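Local structure of periplasmic molybdate-binding protein (Azotobacter vinelandii, 1ATG) at residues K133-Q137 and E138-E142. The protein probably captures molybdate in the periplasm for an ABC transporter, and binds the similar tungstate ion in a pocket between its two domains. Sequence-based numbering, arbitrary orientation. Where two conformers were deposited one is given.
Sequences KLTAQ and ERIVE
Arg-139 N reaches back to Leu-134 O in a 3.0 Å hydrogen bond where helix 131-136 runs out. One residue earlier, Glu-138 N makes a second, also 3.0 Å, to Thr-135 O. Glu-138, with a phi of +59°, breaks the right-handed helix, and this pair of hydrogen bonds defines a Schellman motif. The motif ends helix 131-136 and sends the chain into strand 140-143, which pairs in parallel with strand 107-110 in one domain of this periplasmic binding protein, well away from the anion pocket. On one side of the turn the side chains of Gln-137 and Arg-139 run alongside each other in the same direction, amide and guanidinium planes 35° apart, and Gln-137 OE1 takes a 2.9 Å bond from Arg-139 NH1 that lies almost in the guanidinium plane. Lys-133 NZ donates to Gln-137 OE1 from the opposite face of the amide, also at 2.9 Å. OE1 thus accepts from two probably positive groups, and its partial negative charge probably eases their closeness: Lys-133 NZ and Arg-139 NH1 come within 3.3 Å of each other. Leu-134 CD2 lies over a guanidinium face, 3.6 Å from Arg-139 NH1. Beyond this turn the guanidinium also bonds to the carbonyls of Gly-101, Trp-104 and Arg-105. A leucine in place of Arg-139 would probably leave those carbonyls without their donor and Gln-137 freer to turn. With CG1 anti to its carbonyl carbon (chi1 -62°), Ile-140 carries CD1 back toward the helix, 4.0 Å from Leu-134 CB, and both side chains pack on Leu-125 of helix 116-127.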
loop_
_atom_site.group_PDB
_atom_site.type_symbol
_atom_site.label_atom_id
_atom_site.label_comp_id
_atom_site.label_asym_id
_atom_site.label_seq_id
_atom_site.Cartn_x
_atom_site.Cartn_y
_atom_site.Cartn_z
ATOM N N LYS A 133 19.368 -12.181 -11.335
ATOM C CA LYS A 133 19.032 -13.497 -11.897
ATOM C C LYS A 133 17.579 -13.573 -12.329
ATOM O O LYS A 133 17.273 -14.019 -13.448
ATOM C CB LYS A 133 19.342 -14.568 -10.852
ATOM C CG LYS A 133 18.809 -15.964 -11.129
ATOM C CD LYS A 133 18.337 -16.629 -9.842
ATOM C CE LYS A 133 18.195 -18.131 -9.987
ATOM N NZ LYS A 133 16.804 -18.522 -10.348
ATOM N N LEU A 134 16.648 -13.124 -11.472
ATOM C CA LEU A 134 15.226 -13.241 -11.811
ATOM C C LEU A 134 14.839 -12.304 -12.933
ATOM O O LEU A 134 13.932 -12.603 -13.734
ATOM C CB LEU A 134 14.372 -13.020 -10.562
ATOM C CG LEU A 134 14.530 -14.125 -9.518
ATOM C CD1 LEU A 134 13.762 -13.754 -8.252
ATOM C CD2 LEU A 134 14.079 -15.487 -10.028
ATOM N N THR A 135 15.515 -11.177 -13.071
ATOM C CA THR A 135 15.286 -10.263 -14.180
ATOM C C THR A 135 15.792 -10.891 -15.476
ATOM O O THR A 135 15.086 -10.906 -16.491
ATOM C CB THR A 135 16.002 -8.929 -13.919
ATOM O OG1 THR A 135 15.445 -8.315 -12.742
ATOM C CG2 THR A 135 15.836 -7.965 -15.086
ATOM N N ALA A 136 16.993 -11.475 -15.453
ATOM C CA ALA A 136 17.557 -12.119 -16.640
ATOM C C ALA A 136 16.696 -13.285 -17.113
ATOM O O ALA A 136 16.534 -13.525 -18.323
ATOM C CB ALA A 136 18.967 -12.616 -16.358
ATOM N N GLN A 137 16.140 -14.031 -16.160
ATOM C CA GLN A 137 15.266 -15.155 -16.456
ATOM C C GLN A 137 13.862 -14.723 -16.838
ATOM O O GLN A 137 13.012 -15.594 -17.121
ATOM C CB GLN A 137 15.207 -16.078 -15.234
ATOM C CG GLN A 137 16.546 -16.767 -14.991
ATOM C CD GLN A 137 16.557 -17.598 -13.737
ATOM O OE1 GLN A 137 15.719 -17.448 -12.833
ATOM N NE2 GLN A 137 17.516 -18.508 -13.647
ATOM N N GLU A 138 13.542 -13.447 -16.821
ATOM C CA GLU A 138 12.231 -12.925 -17.165
ATOM C C GLU A 138 11.137 -13.496 -16.276
ATOM O O GLU A 138 9.995 -13.754 -16.695
ATOM C CB GLU A 138 11.945 -13.152 -18.662
ATOM C CG GLU A 138 12.941 -12.393 -19.539
ATOM C CD GLU A 138 12.554 -12.387 -21.003
ATOM O OE1 GLU A 138 12.122 -13.441 -21.511
ATOM O OE2 GLU A 138 12.679 -11.321 -21.644
ATOM N N ARG A 139 11.470 -13.711 -15.008
ATOM C CA ARG A 139 10.479 -14.252 -14.075
ATOM C C ARG A 139 9.727 -13.184 -13.328
ATOM O O ARG A 139 8.693 -13.512 -12.728
ATOM C CB ARG A 139 11.165 -15.252 -13.149
ATOM C CG ARG A 139 11.498 -16.476 -14.021
ATOM C CD ARG A 139 12.389 -17.427 -13.282
ATOM N NE ARG A 139 11.709 -18.141 -12.210
ATOM C CZ ARG A 139 12.373 -18.841 -11.300
ATOM N NH1 ARG A 139 13.709 -18.869 -11.334
ATOM N NH2 ARG A 139 11.745 -19.507 -10.360
ATOM N N ILE A 140 10.175 -11.944 -13.365
ATOM C CA ILE A 140 9.456 -10.883 -12.679
ATOM C C ILE A 140 8.467 -10.268 -13.647
ATOM O O ILE A 140 8.848 -9.895 -14.770
ATOM C CB ILE A 140 10.417 -9.800 -12.164
ATOM C CG1 ILE A 140 11.398 -10.378 -11.152
ATOM C CG2 ILE A 140 9.637 -8.632 -11.583
ATOM C CD1 ILE A 140 12.549 -9.449 -10.808
ATOM N N VAL A 141 7.212 -10.208 -13.252
ATOM C CA VAL A 141 6.170 -9.620 -14.092
ATOM C C VAL A 141 5.775 -8.311 -13.431
ATOM O O VAL A 141 5.297 -8.284 -12.293
ATOM C CB VAL A 141 4.988 -10.563 -14.295
ATOM C CG1 VAL A 141 3.932 -9.937 -15.209
ATOM C CG2 VAL A 141 5.463 -11.868 -14.927
ATOM N N GLU A 142 6.048 -7.210 -14.117
ATOM C CA GLU A 142 5.790 -5.882 -13.582
ATOM C C GLU A 142 4.311 -5.589 -13.554
ATOM O O GLU A 142 3.599 -5.684 -14.557
ATOM C CB GLU A 142 6.552 -4.881 -14.461
ATOM C CG GLU A 142 6.597 -3.478 -13.867
ATOM C CD GLU A 142 7.227 -2.518 -14.869
ATOM O OE1 GLU A 142 6.516 -2.122 -15.811
ATOM O OE2 GLU A 142 8.417 -2.199 -14.705
#